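Local coordinates for penicillin binding protein transpeptidase domain protein (Escherichia coli, PDB 4BJQ) that belongs to the penicillin-binding protein family, and in this small fragment of helices and strands pairs with a second copy of itself through a shared sheet, at residues D35-R40 with I50-Q55; A27-I32 with A61-K66. One frame throughout, in Å; residues are numbered along the deposited sequence.

Contact 1: residues D35-R40 with I50-Q55; sequences DQLSAR and IYLARQ. With SO4 (sulfate ion), chain J.
The carbonyl oxygen of Tyr51 is gripped twice by one guanidinium, since Arg40 turns its NE and NH2 side of the group to it. Arg40 NE reaches Tyr51 O at 2.9 Å, almost in line with the C=O bond (174° at the oxygen). Arg40 NH2 lies equally far from Tyr51 O, 2.9 Å, but tilted from the carbonyl plane, and both N-H bonds are bent towards their single acceptor. The oxygen stays close to the guanidinium plane. What carries the group from helix 34-42 to strand 50-56 is an extended chain, with CG anti to the backbone N (chi1 -174°). Over one face of the guanidinium sits Ile50, its CD1 above the centre and its CG1 3.5 Å from Arg40 NH2. A methyl touch, Leu37 CD1 to Leu52 CD2 at 4.1 Å, continues the join deeper in, where the two side chains cross at about a right angle and Leu37 also rests on Ala27.

The strand reaches further partners. Ile50, Tyr51 and Ala53 join an antiparallel ladder with a strand of the second subunit. Tyr51 OH bonds to Arg75, and Arg54, salt-bridged through NE to Glu77, folds back so that its NH1 lies 3.8 Å above the Tyr51 ring. Next to the same guanidinium lies a sulfate, probably from the crystallisation liquor: Arg54 NH2 meets its O4 at 2.8 Å, while NH1 bonds to both O4 and O3.

Two donors on one oxygen fix the rotation of the Arg40 guanidinium, and Ile50 bears on its flat side. The chemistry implies a directional tie from a helix side chain to the strand backbone, while the sulfate, together with Glu77, probably offsets part of the positive charge of Arg54 and the nearby Arg75.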
# COMPACT_ATOMS: atom_id res chain seq x y z
N ASP A 35 -11.94 1.99 -9.72
CA ASP A 35 -11.31 1.99 -11.04
C ASP A 35 -11.15 3.39 -11.61
O ASP A 35 -10.14 3.68 -12.26
CB ASP A 35 -12.11 1.12 -12.01
CG ASP A 35 -12.05 -0.35 -11.67
OD1 ASP A 35 -11.15 -0.75 -10.90
OD2 ASP A 35 -12.91 -1.10 -12.17
N GLN A 36 -12.14 4.25 -11.38
CA GLN A 36 -12.05 5.64 -11.81
C GLN A 36 -11.01 6.38 -11.00
O GLN A 36 -10.20 7.15 -11.54
CB GLN A 36 -13.39 6.36 -11.65
CG GLN A 36 -14.28 6.37 -12.88
CD GLN A 36 -15.62 7.07 -12.64
OE1 GLN A 36 -15.69 8.12 -11.99
NE2 GLN A 36 -16.69 6.48 -13.18
N LEU A 37 -11.04 6.16 -9.69
CA LEU A 37 -10.13 6.82 -8.75
C LEU A 37 -8.69 6.46 -9.08
O LEU A 37 -7.84 7.35 -9.17
CB LEU A 37 -10.48 6.40 -7.32
CG LEU A 37 -9.77 7.02 -6.12
CD1 LEU A 37 -9.96 8.53 -6.10
CD2 LEU A 37 -10.31 6.39 -4.83
N SER A 38 -8.43 5.17 -9.27
CA SER A 38 -7.12 4.65 -9.66
C SER A 38 -6.64 5.21 -10.99
O SER A 38 -5.50 5.65 -11.09
CB SER A 38 -7.12 3.12 -9.73
OG SER A 38 -7.43 2.59 -8.46
N ALA A 39 -7.51 5.17 -12.00
CA ALA A 39 -7.20 5.69 -13.33
C ALA A 39 -6.73 7.15 -13.27
O ALA A 39 -5.72 7.50 -13.87
CB ALA A 39 -8.39 5.54 -14.27
N ARG A 40 -7.46 7.98 -12.53
CA ARG A 40 -7.12 9.40 -12.41
C ARG A 40 -5.78 9.62 -11.68
O ARG A 40 -5.01 10.51 -12.05
CB ARG A 40 -8.23 10.17 -11.70
CG ARG A 40 -8.01 11.67 -11.68
CD ARG A 40 -9.12 12.38 -10.93
NE ARG A 40 -8.78 13.77 -10.62
CZ ARG A 40 -8.85 14.78 -11.49
NH1 ARG A 40 -9.24 14.56 -12.74
NH2 ARG A 40 -8.52 16.00 -11.11
N ILE A 50 -2.64 15.95 -7.90
CA ILE A 50 -3.91 15.95 -8.64
C ILE A 50 -5.08 16.01 -7.66
O ILE A 50 -5.15 15.22 -6.73
CB ILE A 50 -4.01 14.75 -9.64
CG1 ILE A 50 -5.27 14.87 -10.51
CG2 ILE A 50 -3.91 13.40 -8.91
CD1 ILE A 50 -5.12 14.22 -11.89
N TYR A 51 -5.98 16.97 -7.89
CA TYR A 51 -7.18 17.14 -7.09
C TYR A 51 -8.09 15.92 -7.20
O TYR A 51 -8.25 15.33 -8.29
CB TYR A 51 -7.95 18.40 -7.52
CG TYR A 51 -7.36 19.72 -7.08
CD1 TYR A 51 -7.38 20.10 -5.74
CD2 TYR A 51 -6.79 20.60 -8.02
CE1 TYR A 51 -6.84 21.33 -5.32
CE2 TYR A 51 -6.24 21.82 -7.62
CZ TYR A 51 -6.27 22.18 -6.26
OH TYR A 51 -5.75 23.38 -5.86
N LEU A 52 -8.70 15.56 -6.08
CA LEU A 52 -9.68 14.47 -6.03
C LEU A 52 -11.08 15.03 -5.78
O LEU A 52 -12.05 14.70 -6.50
CB LEU A 52 -9.30 13.43 -4.96
CG LEU A 52 -7.99 12.65 -5.21
CD1 LEU A 52 -7.72 11.58 -4.13
CD2 LEU A 52 -7.98 12.04 -6.61
N ALA A 53 -11.18 15.89 -4.77
CA ALA A 53 -12.45 16.50 -4.38
C ALA A 53 -12.27 17.89 -3.80
O ALA A 53 -11.22 18.24 -3.30
CB ALA A 53 -13.21 15.59 -3.40
N ARG A 54 -13.33 18.69 -3.88
CA ARG A 54 -13.30 20.10 -3.57
C ARG A 54 -14.47 20.44 -2.67
O ARG A 54 -15.56 19.86 -2.78
CB ARG A 54 -13.41 20.93 -4.85
CG ARG A 54 -12.33 20.71 -5.93
CD ARG A 54 -10.90 20.85 -5.40
NE ARG A 54 -10.63 22.17 -4.83
CZ ARG A 54 -10.21 23.23 -5.52
NH1 ARG A 54 -10.00 23.14 -6.83
NH2 ARG A 54 -10.01 24.39 -4.90
N GLN A 55 -14.28 21.43 -1.80
CA GLN A 55 -15.33 21.88 -0.90
C GLN A 55 -15.88 20.70 -0.10
O GLN A 55 -17.10 20.51 -0.01
CB GLN A 55 -16.48 22.58 -1.67
CG GLN A 55 -16.06 23.64 -2.72
CD GLN A 55 -15.21 24.79 -2.17
OE1 GLN A 55 -14.25 25.22 -2.81
NE2 GLN A 55 -15.57 25.28 -0.99
S SO4 J . -9.10 26.44 -8.04
O1 SO4 J . -8.17 27.28 -7.28
O2 SO4 J . -9.68 27.22 -9.14
O3 SO4 J . -8.40 25.27 -8.57
O4 SO4 J . -10.18 26.00 -7.17

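Contact 2: residues A27-I32 with A61-K66; sequences ANALNI and ADYIKK
Ala29 and Leu30, in the last turn of helix 19-30, meet Tyr63 and Ile64 of helix 58-66 in a helix-helix contact, and just beyond them the first helix closes with a Schellman motif.

Across the contact the interactions are apolar. Ala29 points its methyl at the second helix, and CB comes to 3.9 Å from Tyr63 CE2, approaching the ring obliquely. The ring is brought there because CG stands anti to the backbone N (chi1 174°), which lays the tyrosine along the outer side of the interface, where it also touches Ala25. The second pair lies further in: Leu30 CD2 and Ile64 CD1 are 4.0 Å apart, and the two side chains cross at about a right angle. Ile64 is buried, packed also against Leu26 and Ile72 of its own chain and against Ile4 of the second subunit, whereas Leu30 reaches Ala53 of strand 50-56.

At the end of helix 19-30, within 27-32, the backbone bonds to itself. Asn31 takes a positive phi (54°), turning the chain out of the helix. Asn31 N then bonds back to Asn28 O at 3.1 Å, and the wider loop of the Schellman motif is closed by Ile32 N on Ala27 O, also at 3.1 Å.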
# COMPACT_ATOMS: atom_id res chain seq x y z
N ALA A 27 -12.78 5.44 -1.76
CA ALA A 27 -13.61 5.41 -2.96
C ALA A 27 -15.11 5.45 -2.63
O ALA A 27 -15.83 6.26 -3.21
CB ALA A 27 -13.27 4.19 -3.81
N ASN A 28 -15.56 4.58 -1.71
CA ASN A 28 -16.94 4.54 -1.23
C ASN A 28 -17.41 5.89 -0.65
O ASN A 28 -18.48 6.38 -1.00
CB ASN A 28 -17.13 3.47 -0.14
CG ASN A 28 -16.84 2.06 -0.63
OD1 ASN A 28 -16.80 1.78 -1.83
ND2 ASN A 28 -16.67 1.15 0.33
N ALA A 29 -16.59 6.47 0.23
CA ALA A 29 -16.90 7.76 0.84
C ALA A 29 -17.07 8.88 -0.19
O ALA A 29 -17.92 9.75 -0.04
CB ALA A 29 -15.84 8.14 1.85
N LEU A 30 -16.27 8.85 -1.25
CA LEU A 30 -16.35 9.88 -2.28
C LEU A 30 -17.36 9.53 -3.39
O LEU A 30 -17.69 10.37 -4.24
CB LEU A 30 -14.96 10.17 -2.86
CG LEU A 30 -13.95 10.89 -1.95
CD1 LEU A 30 -12.56 10.96 -2.60
CD2 LEU A 30 -14.45 12.31 -1.58
N ASN A 31 -17.87 8.29 -3.35
CA ASN A 31 -18.74 7.73 -4.41
C ASN A 31 -18.11 7.85 -5.80
O ASN A 31 -18.75 8.25 -6.79
CB ASN A 31 -20.17 8.32 -4.36
CG ASN A 31 -21.22 7.44 -5.08
OD1 ASN A 31 -21.39 6.26 -4.80
ND2 ASN A 31 -21.95 8.05 -6.00
N ILE A 32 -16.82 7.54 -5.85
CA ILE A 32 -16.08 7.40 -7.09
C ILE A 32 -15.66 5.94 -7.16
O ILE A 32 -14.91 5.47 -6.27
CB ILE A 32 -14.81 8.30 -7.12
CG1 ILE A 32 -15.16 9.78 -6.88
CG2 ILE A 32 -14.08 8.15 -8.46
CD1 ILE A 32 -13.94 10.68 -6.56
N ALA A 61 -14.04 15.00 5.40
CA ALA A 61 -12.59 15.27 5.29
C ALA A 61 -11.75 14.68 6.43
O ALA A 61 -10.68 14.10 6.19
CB ALA A 61 -12.31 16.78 5.13
N ASP A 62 -12.23 14.83 7.67
CA ASP A 62 -11.61 14.19 8.83
C ASP A 62 -11.60 12.67 8.67
O ASP A 62 -10.59 12.04 8.91
CB ASP A 62 -12.35 14.54 10.13
CG ASP A 62 -12.27 16.02 10.48
OD1 ASP A 62 -11.79 16.83 9.66
OD2 ASP A 62 -12.72 16.38 11.59
N TYR A 63 -12.74 12.10 8.26
CA TYR A 63 -12.84 10.65 8.00
C TYR A 63 -11.74 10.19 7.03
O TYR A 63 -11.05 9.20 7.28
CB TYR A 63 -14.23 10.28 7.46
CG TYR A 63 -14.37 8.83 7.04
CD1 TYR A 63 -14.69 7.84 7.96
CD2 TYR A 63 -14.18 8.44 5.70
CE1 TYR A 63 -14.83 6.51 7.59
CE2 TYR A 63 -14.31 7.11 5.32
CZ TYR A 63 -14.63 6.15 6.27
OH TYR A 63 -14.76 4.82 5.91
N ILE A 64 -11.57 10.94 5.94
CA ILE A 64 -10.56 10.62 4.93
C ILE A 64 -9.14 10.78 5.48
O ILE A 64 -8.29 9.92 5.23
CB ILE A 64 -10.78 11.45 3.64
CG1 ILE A 64 -11.98 10.87 2.89
CG2 ILE A 64 -9.52 11.44 2.74
CD1 ILE A 64 -12.67 11.85 2.00
N LYS A 65 -8.89 11.83 6.25
CA LYS A 65 -7.60 12.01 6.90
C LYS A 65 -7.22 10.81 7.77
O LYS A 65 -6.09 10.33 7.71
CB LYS A 65 -7.58 13.28 7.74
CG LYS A 65 -6.14 13.81 8.02
CD LYS A 65 -6.02 14.26 9.48
CE LYS A 65 -5.35 15.63 9.61
NZ LYS A 65 -3.94 15.69 9.10
N LYS A 66 -8.18 10.32 8.55
CA LYS A 66 -7.93 9.24 9.52
C LYS A 66 -7.67 7.87 8.88
O LYS A 66 -7.18 6.95 9.54
CB LYS A 66 -9.06 9.15 10.54
CG LYS A 66 -9.15 10.35 11.48
CD LYS A 66 -10.18 10.10 12.58
CE LYS A 66 -10.68 11.41 13.20
NZ LYS A 66 -9.63 12.15 13.95

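How the contacts relate
Contact 1 is a surface contact and contact 2 is partly buried, and their chemistry differs accordingly. Contact 1 relies on a charged side chain bonded to a backbone oxygen, with a modest apolar patch beneath; contact 2 joins its two helices through carbon atoms alone. They hold different elements, yet these are consecutive in the chain: helix 19-30 precedes helix 34-42, and strand 50-56 precedes helix 58-66, which nests contact 1 inside the loop closed by contact 2. Their centres lie about 11 Å apart, and the two touch through packing that includes Ile32 CG2, 3.8 Å from Leu37 N. Both also touch the second subunit, contact 1 more extensively.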